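Local coordinates for protein peroxiredoxin (Mycobacterium tuberculosis, PDB 5EPF) that probably reduces hydrogen peroxide and organic hydroperoxides with thioredoxin as electron donor, protecting the bacterium against oxidative stress, at residues A[13-18]-A[127-132]; A[39-44]-A[107-112]; A[67-72]-A[151-156]; A[74-79]-A[103-108]. All coordinates share one frame; numbering follows the deposited sequence.

Interactions 2 and 4 are the buried core contacts: both bring helix 104-109 down onto one face of the central sheet, interaction 2 through strand 39-43 and its phenylalanine rings, interaction 4 through neighbouring strand 72-77 with smaller aliphatic groups. Interaction 1 reaches that same face farther out, laying the N-terminal segment 13-18 over the end of strand 125-129; one buried methyl contact there gives way to a water bridge at the surface. Interaction 3 belongs to the other face of the sheet, where helix 145-158 meets the end of helix 63-68, and it is purely aliphatic and only partly buried. Its centre lies about 21 Å from that of interaction 4.

Interaction 1 of 4, residues A[13-18]-A[127-132]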
loop_
_atom_site.group_PDB
_atom_site.type_symbol
_atom_site.label_atom_id
_atom_site.label_comp_id
_atom_site.label_asym_id
_atom_site.label_seq_id
_atom_site.Cartn_x
_atom_site.Cartn_y
_atom_site.Cartn_z
ATOM N N ASP A 13 -12.313 -11.035 2.222
ATOM C CA ASP A 13 -11.433 -11.995 1.565
ATOM C C ASP A 13 -10.147 -12.181 2.381
ATOM O O ASP A 13 -9.733 -11.298 3.130
ATOM C CB ASP A 13 -11.040 -11.504 0.162
ATOM C CG ASP A 13 -12.190 -11.508 -0.824
ATOM O OD1 ASP A 13 -12.015 -10.918 -1.914
ATOM O OD2 ASP A 13 -13.246 -12.110 -0.537
ATOM N N THR A 14 -9.497 -13.331 2.206
ATOM C CA THR A 14 -8.180 -13.600 2.776
ATOM C C THR A 14 -7.137 -13.368 1.689
ATOM O O THR A 14 -7.231 -13.943 0.598
ATOM C CB THR A 14 -8.079 -15.049 3.265
ATOM O OG1 THR A 14 -9.053 -15.278 4.284
ATOM C CG2 THR A 14 -6.708 -15.334 3.848
ATOM N N VAL A 15 -6.147 -12.530 1.993
ATOM C CA VAL A 15 -5.047 -12.235 1.076
ATOM C C VAL A 15 -3.992 -13.322 1.180
ATOM O O VAL A 15 -3.597 -13.698 2.279
ATOM C CB VAL A 15 -4.429 -10.871 1.453
ATOM C CG1 VAL A 15 -3.192 -10.568 0.609
ATOM C CG2 VAL A 15 -5.489 -9.772 1.383
ATOM N N ALA A 16 -3.487 -13.794 0.045
ATOM C CA ALA A 16 -2.333 -14.684 0.069
ATOM C C ALA A 16 -1.069 -13.919 0.472
ATOM O O ALA A 16 -0.905 -12.739 0.156
ATOM C CB ALA A 16 -2.139 -15.310 -1.310
ATOM N N ASP A 17 -0.187 -14.581 1.218
ATOM C CA ASP A 17 1.095 -13.986 1.569
ATOM C C ASP A 17 1.900 -13.741 0.297
ATOM O O ASP A 17 1.709 -14.410 -0.716
ATOM C CB ASP A 17 1.827 -14.939 2.527
ATOM C CG ASP A 17 2.915 -14.261 3.332
ATOM O OD1 ASP A 17 3.029 -13.015 3.310
ATOM O OD2 ASP A 17 3.673 -14.991 4.014
ATOM N N PHE A 18 2.791 -12.756 0.350
ATOM C CA PHE A 18 3.645 -12.435 -0.792
ATOM C C PHE A 18 4.931 -11.810 -0.283
ATOM O O PHE A 18 5.006 -11.344 0.858
ATOM C CB PHE A 18 2.962 -11.490 -1.811
ATOM C CG PHE A 18 2.670 -10.098 -1.269
ATOM C CD1 PHE A 18 3.658 -9.120 -1.264
ATOM C CD2 PHE A 18 1.417 -9.765 -0.777
ATOM C CE1 PHE A 18 3.389 -7.840 -0.771
ATOM C CE2 PHE A 18 1.151 -8.487 -0.302
ATOM C CZ PHE A 18 2.133 -7.528 -0.292
ATOM N N PHE A 127 -5.835 -1.398 0.482
ATOM C CA PHE A 127 -6.380 -2.539 1.214
ATOM C C PHE A 127 -5.923 -2.457 2.662
ATOM O O PHE A 127 -4.716 -2.411 2.932
ATOM C CB PHE A 127 -5.891 -3.845 0.579
ATOM C CG PHE A 127 -6.326 -3.992 -0.854
ATOM C CD1 PHE A 127 -7.533 -4.592 -1.183
ATOM C CD2 PHE A 127 -5.542 -3.475 -1.885
ATOM C CE1 PHE A 127 -7.965 -4.689 -2.494
ATOM C CE2 PHE A 127 -5.962 -3.571 -3.221
ATOM C CZ PHE A 127 -7.173 -4.186 -3.508
ATOM N N VAL A 128 -6.871 -2.460 3.594
ATOM C CA VAL A 128 -6.534 -2.573 5.012
ATOM C C VAL A 128 -6.566 -4.059 5.353
ATOM O O VAL A 128 -7.613 -4.706 5.218
ATOM C CB VAL A 128 -7.520 -1.780 5.886
ATOM C CG1 VAL A 128 -7.128 -1.879 7.348
ATOM C CG2 VAL A 128 -7.623 -0.335 5.433
ATOM N N ILE A 129 -5.416 -4.612 5.739
ATOM C CA ILE A 129 -5.236 -6.056 5.898
ATOM C C ILE A 129 -4.967 -6.371 7.367
ATOM O O ILE A 129 -4.017 -5.845 7.957
ATOM C CB ILE A 129 -4.080 -6.564 5.019
ATOM C CG1 ILE A 129 -4.291 -6.160 3.543
ATOM C CG2 ILE A 129 -3.895 -8.096 5.204
ATOM C CD1 ILE A 129 -3.077 -6.402 2.653
ATOM N N ASP A 130 -5.790 -7.242 7.959
ATOM C CA ASP A 130 -5.614 -7.587 9.359
ATOM C C ASP A 130 -4.487 -8.619 9.509
ATOM O O ASP A 130 -3.971 -9.171 8.533
ATOM C CB ASP A 130 -6.917 -8.169 9.918
ATOM C CG ASP A 130 -7.102 -7.935 11.415
ATOM O OD1 ASP A 130 -6.144 -7.516 12.109
ATOM O OD2 ASP A 130 -8.239 -8.195 11.880
ATOM N N THR A 131 -4.134 -8.918 10.769
ATOM C CA THR A 131 -2.994 -9.796 11.042
ATOM C C THR A 131 -3.232 -11.230 10.593
ATOM O O THR A 131 -2.261 -11.966 10.386
ATOM C CB THR A 131 -2.592 -9.756 12.523
ATOM O OG1 THR A 131 -3.702 -10.130 13.340
ATOM C CG2 THR A 131 -2.133 -8.374 12.909
ATOM N N ASP A 132 -4.490 -11.641 10.439
ATOM C CA ASP A 132 -4.823 -12.954 9.894
ATOM C C ASP A 132 -5.049 -12.924 8.386
ATOM O O ASP A 132 -5.610 -13.869 7.822
ATOM C CB ASP A 132 -6.050 -13.537 10.604
ATOM C CG ASP A 132 -7.289 -12.670 10.448
ATOM O OD1 ASP A 132 -7.233 -11.625 9.755
ATOM O OD2 ASP A 132 -8.333 -13.060 11.008
HETATM O O HOH W 1 -7.859 -15.191 7.059
#
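Val15 faces Ile129 with its isopropyl group, and the buried part of the contact rests on this pair. Tracing Val15 outward, CB points at strand 125-129 and its two methyls divide the work. CG1 turns to the ring of Phe109 in helix 104-109. CG2, anti to the carbonyl carbon, reaches Ile129 CD1 at 4.3 Å, a modest van der Waals approach. The Ile129 side chain is extended (chi2 170°), which carries CD1 out to meet that methyl.

Toward the surface the chemistry becomes polar. Thr14 and Asp132 are joined through a water that lies 3.0 Å from Thr14 OG1 and donates to Asp132 O at 2.7 Å. The same hydroxyl oxygen is also hydrogen-bonded to Lys134 NZ, and Arg133 ties the segment down further by pairing with the Val15 backbone through its main chain and through its guanidinium NH1 to Val15 O. The turn itself is braced from within: Thr131 N bonds to Asp130 OD1 at 2.8 Å, approaching from above the carboxylate plane, while Asp132 OD1 bonds to Lys134 N in an Asx turn.

An N-terminal segment thus runs along the turn of the beta-hairpin formed by strands 125-129 and 135-139, the antiparallel half of the central sheet in this peroxiredoxin's thioredoxin fold.

Interaction 2 of 4, residues A[39-44]-A[107-112]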
loop_
_atom_site.group_PDB
_atom_site.type_symbol
_atom_site.label_atom_id
_atom_site.label_comp_id
_atom_site.label_asym_id
_atom_site.label_seq_id
_atom_site.Cartn_x
_atom_site.Cartn_y
_atom_site.Cartn_z
ATOM N N VAL A 39 -1.785 -4.036 8.334
ATOM C CA VAL A 39 -1.038 -3.296 7.315
ATOM C C VAL A 39 -2.035 -2.579 6.410
ATOM O O VAL A 39 -2.980 -3.196 5.901
ATOM C CB VAL A 39 -0.159 -4.244 6.471
ATOM C CG1 VAL A 39 0.291 -3.559 5.180
ATOM C CG2 VAL A 39 1.065 -4.750 7.280
ATOM N N VAL A 40 -1.807 -1.298 6.163
ATOM C CA VAL A 40 -2.548 -0.549 5.158
ATOM C C VAL A 40 -1.673 -0.540 3.903
ATOM O O VAL A 40 -0.653 0.166 3.844
ATOM C CB VAL A 40 -2.877 0.869 5.635
ATOM C CG1 VAL A 40 -3.699 1.591 4.567
ATOM C CG2 VAL A 40 -3.626 0.827 6.952
ATOM N N LEU A 41 -2.059 -1.355 2.913
ATOM C CA LEU A 41 -1.280 -1.589 1.698
ATOM C C LEU A 41 -1.893 -0.720 0.606
ATOM O O LEU A 41 -3.017 -0.980 0.163
ATOM C CB LEU A 41 -1.339 -3.070 1.301
ATOM C CG LEU A 41 -0.502 -3.470 0.083
ATOM C CD1 LEU A 41 1.000 -3.285 0.363
ATOM C CD2 LEU A 41 -0.825 -4.910 -0.324
ATOM N N PHE A 42 -1.193 0.341 0.210
ATOM C CA PHE A 42 -1.760 1.314 -0.713
ATOM C C PHE A 42 -1.048 1.230 -2.058
ATOM O O PHE A 42 0.140 1.563 -2.163
ATOM C CB PHE A 42 -1.864 2.731 -0.126
ATOM C CG PHE A 42 -0.551 3.477 0.128
ATOM C CD1 PHE A 42 -0.070 4.401 -0.801
ATOM C CD2 PHE A 42 0.129 3.349 1.334
ATOM C CE1 PHE A 42 1.088 5.130 -0.556
ATOM C CE2 PHE A 42 1.303 4.081 1.583
ATOM C CZ PHE A 42 1.757 4.976 0.641
ATOM N N PHE A 43 -1.781 0.768 -3.076
ATOM C CA PHE A 43 -1.278 0.703 -4.445
ATOM C C PHE A 43 -1.450 2.079 -5.080
ATOM O O PHE A 43 -2.554 2.643 -5.087
ATOM C CB PHE A 43 -2.105 -0.288 -5.263
ATOM C CG PHE A 43 -1.796 -1.733 -5.010
ATOM C CD1 PHE A 43 -0.898 -2.429 -5.808
ATOM C CD2 PHE A 43 -2.455 -2.416 -3.996
ATOM C CE1 PHE A 43 -0.637 -3.786 -5.570
ATOM C CE2 PHE A 43 -2.228 -3.760 -3.762
ATOM C CZ PHE A 43 -1.312 -4.449 -4.551
ATOM N N TYR A 44 -0.375 2.592 -5.664
ATOM C CA TYR A 44 -0.452 3.864 -6.370
ATOM C C TYR A 44 0.110 3.714 -7.776
ATOM O O TYR A 44 1.027 2.916 -8.001
ATOM C CB TYR A 44 0.270 4.999 -5.620
ATOM C CG TYR A 44 1.718 4.714 -5.248
ATOM C CD1 TYR A 44 2.757 4.952 -6.149
ATOM C CD2 TYR A 44 2.046 4.240 -3.974
ATOM C CE1 TYR A 44 4.089 4.710 -5.788
ATOM C CE2 TYR A 44 3.354 3.992 -3.622
ATOM C CZ TYR A 44 4.367 4.237 -4.522
ATOM O OH TYR A 44 5.657 3.995 -4.138
ATOM N N ALA A 107 -1.703 -8.226 -9.664
ATOM C CA ALA A 107 -2.617 -9.215 -10.225
ATOM C C ALA A 107 -3.323 -9.999 -9.124
ATOM O O ALA A 107 -4.529 -10.268 -9.217
ATOM C CB ALA A 107 -1.863 -10.158 -11.168
ATOM N N GLN A 108 -2.592 -10.365 -8.067
ATOM C CA GLN A 108 -3.213 -11.068 -6.951
ATOM C C GLN A 108 -4.353 -10.251 -6.350
ATOM O O GLN A 108 -5.383 -10.805 -5.962
ATOM C CB GLN A 108 -2.161 -11.379 -5.886
ATOM C CG GLN A 108 -2.748 -11.893 -4.593
ATOM C CD GLN A 108 -1.775 -11.864 -3.425
ATOM O OE1 GLN A 108 -2.148 -12.185 -2.303
ATOM N NE2 GLN A 108 -0.535 -11.463 -3.678
ATOM N N PHE A 109 -4.191 -8.927 -6.268
ATOM C CA PHE A 109 -5.201 -8.043 -5.699
ATOM C C PHE A 109 -6.224 -7.558 -6.724
ATOM O O PHE A 109 -7.193 -6.879 -6.346
ATOM C CB PHE A 109 -4.521 -6.854 -5.013
ATOM C CG PHE A 109 -3.969 -7.166 -3.644
ATOM C CD1 PHE A 109 -4.702 -6.836 -2.502
ATOM C CD2 PHE A 109 -2.736 -7.797 -3.488
ATOM C CE1 PHE A 109 -4.214 -7.105 -1.224
ATOM C CE2 PHE A 109 -2.234 -8.076 -2.217
ATOM C CZ PHE A 109 -2.975 -7.732 -1.084
ATOM N N GLY A 110 -6.057 -7.906 -7.995
ATOM C CA GLY A 110 -6.998 -7.487 -9.015
ATOM C C GLY A 110 -6.861 -6.051 -9.460
ATOM O O GLY A 110 -7.837 -5.479 -9.960
ATOM N N VAL A 111 -5.674 -5.456 -9.317
ATOM C CA VAL A 111 -5.441 -4.057 -9.653
ATOM C C VAL A 111 -4.393 -3.881 -10.747
ATOM O O VAL A 111 -3.999 -2.752 -11.043
ATOM C CB VAL A 111 -5.123 -3.194 -8.410
ATOM C CG1 VAL A 111 -6.271 -3.251 -7.418
ATOM C CG2 VAL A 111 -3.825 -3.624 -7.739
ATOM N N LYS A 112 -3.951 -4.968 -11.371
ATOM C CA LYS A 112 -2.955 -4.875 -12.430
ATOM C C LYS A 112 -3.580 -4.333 -13.708
ATOM O O LYS A 112 -4.732 -4.637 -14.023
ATOM C CB LYS A 112 -2.396 -6.267 -12.723
ATOM C CG LYS A 112 -1.296 -6.274 -13.789
ATOM C CD LYS A 112 -0.836 -7.690 -14.091
ATOM C CE LYS A 112 0.066 -7.767 -15.321
ATOM N NZ LYS A 112 0.416 -9.183 -15.667
#
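The hydrophobic core of the thioredoxin fold is built here by Leu41 and Phe43 of strand 39-43, the middle strand of the central sheet, against Phe109 and Val111 at the C-terminal end of helix 104-109. All four side chains are buried, and every contact between the two segments is apolar.

Phe43 is engaged in two different ways. Over one face sits Val111 CG2, 3.8 Å from the ring centroid and only 13° off the normal, a well-centred CH-pi contact. Its other neighbour, Phe109, comes to the ring edge, where Phe109 CD2 lies 3.8 Å from Phe43 CZ. Seen from Phe109, the same meeting is on a face: Phe43 CE2 stands over that ring, displaced toward its rim. With the planes at 56° and the centroids 5.3 Å apart, the pair is oblique, neither stacked nor T-shaped. Phe109 also meets Phe127 of the adjoining strand 125-129, so its ring is wedged against two strands.

Phe109 points at the sheet from the last helical turn; a Schellman motif then turns the chain so that Val111 follows it inward. Gly110, with positive phi, leaves the helix, and Gly110 N bonds to Ala107 O at 3.1 Å. Phe43 lies about 9 Å, side chain to side chain, from Cys52, the expected peroxidatic cysteine, which Tyr44 touches directly. At the other end of the contact, Leu41 CG is anti to the backbone N (chi1 -177°), which takes CD2 out to Phe109 CZ at 3.6 Å.

Interaction 3 of 4, residues A[67-72]-A[151-156]; sequences AEVRAS and KALATL
Ala71 and Leu156 make the tight part of this contact: Ala71 CB meets Leu156 CD1 at 3.6 Å, methyl against methyl, in the stretch leading into strand 72-77. Leu156 is buried and serves two partners with different parts of its side chain. Its tip goes to Ala71, while its CB takes Val69 CG2 at 3.9 Å, the two side chains crossing at about a right angle.

Packing relaxes toward Leu153, where the same Val69 methyl, CG2, stands 4.1 Å from Leu153 CD1. Leu153 gets its methyl that far because CG is anti to the backbone N (chi1 -179°), sending the tip toward Val69. Val69 and Ala71 are both partly exposed, whereas Leu153 and Leu156 are buried, so the solvent side is that of segment 67-72.

A Schellman motif presents Val69 and Ala71 together. Arg70, at positive phi, is its C-prime residue; Arg70 N bonds to Ala67 O at 2.9 Å and Ala71 N bonds to Phe66 O, ending helix 63-68.

Helix 145-158 lies along one face of the central sheet, with Leu156 reaching Val40 and Val128 of strands 39-43 and 125-129 and also touching Phe66 of helix 63-68.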
loop_
_atom_site.group_PDB
_atom_site.type_symbol
_atom_site.label_atom_id
_atom_site.label_comp_id
_atom_site.label_asym_id
_atom_site.label_seq_id
_atom_site.Cartn_x
_atom_site.Cartn_y
_atom_site.Cartn_z
ATOM N N ALA A 67 0.453 4.681 14.353
ATOM C CA ALA A 67 1.098 4.018 15.480
ATOM C C ALA A 67 0.146 3.867 16.664
ATOM O O ALA A 67 0.184 2.851 17.367
ATOM C CB ALA A 67 2.373 4.757 15.869
ATOM N N GLU A 68 -0.736 4.846 16.882
ATOM C CA GLU A 68 -1.670 4.753 18.005
ATOM C C GLU A 68 -2.606 3.556 17.879
ATOM O O GLU A 68 -3.005 2.976 18.898
ATOM C CB GLU A 68 -2.490 6.032 18.150
ATOM C CG GLU A 68 -3.253 6.053 19.476
ATOM C CD GLU A 68 -4.504 6.909 19.456
ATOM O OE1 GLU A 68 -4.707 7.666 18.484
ATOM O OE2 GLU A 68 -5.279 6.826 20.438
ATOM N N VAL A 69 -2.984 3.185 16.654
ATOM C CA VAL A 69 -3.839 2.020 16.440
ATOM C C VAL A 69 -2.997 0.790 16.134
ATOM O O VAL A 69 -3.528 -0.237 15.705
ATOM C CB VAL A 69 -4.924 2.254 15.366
ATOM C CG1 VAL A 69 -5.960 3.258 15.865
ATOM C CG2 VAL A 69 -4.308 2.703 14.043
ATOM N N ARG A 70 -1.680 0.887 16.343
ATOM C CA ARG A 70 -0.763 -0.240 16.152
ATOM C C ARG A 70 -0.922 -0.858 14.772
ATOM O O ARG A 70 -1.089 -2.070 14.624
ATOM C CB ARG A 70 -0.930 -1.323 17.224
ATOM C CG ARG A 70 -1.405 -0.843 18.557
ATOM C CD ARG A 70 -0.252 -0.625 19.476
ATOM N NE ARG A 70 -0.318 0.701 20.072
ATOM C CZ ARG A 70 0.217 1.020 21.244
ATOM N NH1 ARG A 70 0.104 2.256 21.705
ATOM N NH2 ARG A 70 0.857 0.102 21.955
ATOM N N ALA A 71 -0.903 -0.003 13.751
ATOM C CA ALA A 71 -1.019 -0.424 12.366
ATOM C C ALA A 71 0.121 0.208 11.588
ATOM O O ALA A 71 0.666 1.239 11.985
ATOM C CB ALA A 71 -2.370 -0.007 11.765
ATOM N N SER A 72 0.471 -0.402 10.468
ATOM C CA SER A 72 1.558 0.116 9.662
ATOM C C SER A 72 1.126 0.339 8.217
ATOM O O SER A 72 0.184 -0.262 7.708
ATOM C CB SER A 72 2.756 -0.810 9.718
ATOM O OG SER A 72 2.448 -2.005 9.048
ATOM N N LYS A 151 -9.801 7.023 5.449
ATOM C CA LYS A 151 -10.743 5.919 5.628
ATOM C C LYS A 151 -10.071 4.729 6.284
ATOM O O LYS A 151 -10.674 4.066 7.130
ATOM C CB LYS A 151 -11.380 5.510 4.297
ATOM C CG LYS A 151 -12.352 6.523 3.772
ATOM C CD LYS A 151 -12.713 6.282 2.322
ATOM C CE LYS A 151 -13.413 4.947 2.071
ATOM N NZ LYS A 151 -14.758 4.898 2.686
ATOM N N ALA A 152 -8.815 4.456 5.927
ATOM C CA ALA A 152 -8.093 3.364 6.563
ATOM C C ALA A 152 -7.955 3.607 8.057
ATOM O O ALA A 152 -8.221 2.712 8.873
ATOM C CB ALA A 152 -6.723 3.201 5.919
ATOM N N LEU A 153 -7.571 4.826 8.438
ATOM C CA LEU A 153 -7.431 5.154 9.849
ATOM C C LEU A 153 -8.771 5.054 10.569
ATOM O O LEU A 153 -8.841 4.523 11.687
ATOM C CB LEU A 153 -6.796 6.541 9.998
ATOM C CG LEU A 153 -6.536 7.053 11.407
ATOM C CD1 LEU A 153 -5.578 6.121 12.147
ATOM C CD2 LEU A 153 -6.012 8.491 11.390
ATOM N N ALA A 154 -9.857 5.531 9.940
ATOM C CA ALA A 154 -11.162 5.449 10.602
ATOM C C ALA A 154 -11.600 3.995 10.793
ATOM O O ALA A 154 -12.154 3.638 11.840
ATOM C CB ALA A 154 -12.207 6.263 9.838
ATOM N N THR A 155 -11.339 3.133 9.807
ATOM C CA THR A 155 -11.650 1.718 9.971
ATOM C C THR A 155 -10.869 1.108 11.125
ATOM O O THR A 155 -11.428 0.361 11.949
ATOM C CB THR A 155 -11.349 0.985 8.676
ATOM O OG1 THR A 155 -12.314 1.396 7.700
ATOM C CG2 THR A 155 -11.409 -0.528 8.901
ATOM N N LEU A 156 -9.576 1.421 11.218
ATOM C CA LEU A 156 -8.768 0.861 12.295
ATOM C C LEU A 156 -9.217 1.383 13.661
ATOM O O LEU A 156 -9.262 0.627 14.643
ATOM C CB LEU A 156 -7.293 1.177 12.028
ATOM C CG LEU A 156 -6.758 0.448 10.796
ATOM C CD1 LEU A 156 -5.480 1.094 10.254
ATOM C CD2 LEU A 156 -6.531 -1.043 11.125
#

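Interaction 4 of 4, residues A[74-79]-A[103-108]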
loop_
_atom_site.group_PDB
_atom_site.type_symbol
_atom_site.label_atom_id
_atom_site.label_comp_id
_atom_site.label_asym_id
_atom_site.label_seq_id
_atom_site.Cartn_x
_atom_site.Cartn_y
_atom_site.Cartn_z
ATOM N N VAL A 74 2.199 0.637 4.128
ATOM C CA VAL A 74 3.109 0.088 3.123
ATOM C C VAL A 74 2.615 0.539 1.753
ATOM O O VAL A 74 1.494 0.202 1.351
ATOM C CB VAL A 74 3.187 -1.448 3.156
ATOM C CG1 VAL A 74 4.096 -1.978 2.038
ATOM C CG2 VAL A 74 3.672 -1.949 4.524
ATOM N N GLY A 75 3.443 1.314 1.018
ATOM C CA GLY A 75 3.099 1.672 -0.349
ATOM C C GLY A 75 3.574 0.612 -1.318
ATOM O O GLY A 75 4.520 -0.119 -1.027
ATOM N N ILE A 76 2.938 0.539 -2.485
ATOM C CA ILE A 76 3.304 -0.462 -3.483
ATOM C C ILE A 76 2.930 0.055 -4.863
ATOM O O ILE A 76 1.865 0.656 -5.060
ATOM C CB ILE A 76 2.666 -1.837 -3.156
ATOM C CG1 ILE A 76 3.012 -2.906 -4.203
ATOM C CG2 ILE A 76 1.156 -1.714 -2.925
ATOM C CD1 ILE A 76 2.588 -4.312 -3.792
ATOM N N SER A 77 3.826 -0.163 -5.822
ATOM C CA SER A 77 3.527 0.146 -7.217
ATOM C C SER A 77 4.425 -0.726 -8.090
ATOM O O SER A 77 5.278 -1.461 -7.588
ATOM C CB SER A 77 3.767 1.628 -7.536
ATOM O OG SER A 77 5.171 1.859 -7.574
ATOM N N THR A 78 4.264 -0.600 -9.409
ATOM C CA THR A 78 5.159 -1.293 -10.328
ATOM C C THR A 78 6.459 -0.537 -10.580
ATOM O O THR A 78 7.263 -0.995 -11.393
ATOM C CB THR A 78 4.461 -1.569 -11.662
ATOM O OG1 THR A 78 4.037 -0.329 -12.243
ATOM C CG2 THR A 78 3.276 -2.507 -11.472
ATOM N N ASP A 79 6.685 0.600 -9.927
ATOM C CA ASP A 79 7.919 1.342 -10.159
ATOM C C ASP A 79 9.135 0.542 -9.680
ATOM O O ASP A 79 9.050 -0.204 -8.702
ATOM C CB ASP A 79 7.866 2.662 -9.406
ATOM C CG ASP A 79 6.796 3.580 -9.945
ATOM O OD1 ASP A 79 6.910 3.983 -11.119
ATOM O OD2 ASP A 79 5.834 3.898 -9.221
ATOM N N GLY A 103 4.135 -6.706 -11.702
ATOM C CA GLY A 103 2.707 -6.640 -11.453
ATOM C C GLY A 103 2.107 -7.898 -10.868
ATOM O O GLY A 103 0.882 -8.032 -10.863
ATOM N N THR A 104 2.934 -8.818 -10.359
ATOM C CA THR A 104 2.434 -10.093 -9.848
ATOM C C THR A 104 1.528 -9.892 -8.637
ATOM O O THR A 104 0.457 -10.505 -8.539
ATOM C CB THR A 104 3.628 -10.985 -9.487
ATOM O OG1 THR A 104 4.426 -11.184 -10.664
ATOM C CG2 THR A 104 3.169 -12.338 -8.939
ATOM N N VAL A 105 1.925 -9.024 -7.707
ATOM C CA VAL A 105 1.095 -8.806 -6.533
ATOM C C VAL A 105 -0.130 -7.981 -6.901
ATOM O O VAL A 105 -1.242 -8.251 -6.431
ATOM C CB VAL A 105 1.932 -8.217 -5.379
ATOM C CG1 VAL A 105 1.059 -7.930 -4.166
ATOM C CG2 VAL A 105 3.058 -9.186 -4.991
ATOM N N ALA A 106 0.035 -7.003 -7.793
ATOM C CA ALA A 106 -1.126 -6.275 -8.301
ATOM C C ALA A 106 -2.159 -7.236 -8.889
ATOM O O ALA A 106 -3.366 -7.084 -8.658
ATOM C CB ALA A 106 -0.676 -5.255 -9.348
ATOM N N ALA A 107 -1.703 -8.226 -9.664
ATOM C CA ALA A 107 -2.617 -9.215 -10.225
ATOM C C ALA A 107 -3.323 -9.999 -9.124
ATOM O O ALA A 107 -4.529 -10.268 -9.217
ATOM C CB ALA A 107 -1.863 -10.158 -11.168
ATOM N N GLN A 108 -2.592 -10.365 -8.067
ATOM C CA GLN A 108 -3.213 -11.068 -6.951
ATOM C C GLN A 108 -4.353 -10.251 -6.350
ATOM O O GLN A 108 -5.383 -10.805 -5.962
ATOM C CB GLN A 108 -2.161 -11.379 -5.886
ATOM C CG GLN A 108 -2.748 -11.893 -4.593
ATOM C CD GLN A 108 -1.775 -11.864 -3.425
ATOM O OE1 GLN A 108 -2.148 -12.185 -2.303
ATOM N NE2 GLN A 108 -0.535 -11.463 -3.678
#
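Ser77 OG is held twice at the end of strand 72-77, where this inner strand of the thioredoxin-fold sheet runs out into a loop: it donates to Asp79 OD2 at 2.7 Å and accepts from Asp79 N at 3.1 Å. The second bond, with an N-H...O angle of 161°, closes an ST turn. The hydroxyl meets OD2 on its anti side, 32° out of the carboxylate plane, and that oxygen is bonded to Ala47 N as well, which anchors the turn to a second loop. Ser77 itself points away from helix 104-109, leaving the contact with the helix to its neighbours Ile76 and Thr78.

On the helix side, Gly103 occupies the N-cap position and Asp100 accepts from the backbone N of Val105 and of Ala106 in the first turn. Thr78 lies beside this helix start, its CA 6.0 Å from Gly103 CA. With no side chain on the glycine, the methyl Thr78 CG2 rests on the backbone itself, 4.2 Å from Gly103 CA.

Deeper in, Ile76 and Val105 cross at about a right angle, and Leu20 of strand 19-21 touches both. Ile76 is fully extended (chi1 179°), and it is the far end of that chain that makes the contact: CD1 ends 3.9 Å from Val105 CG1.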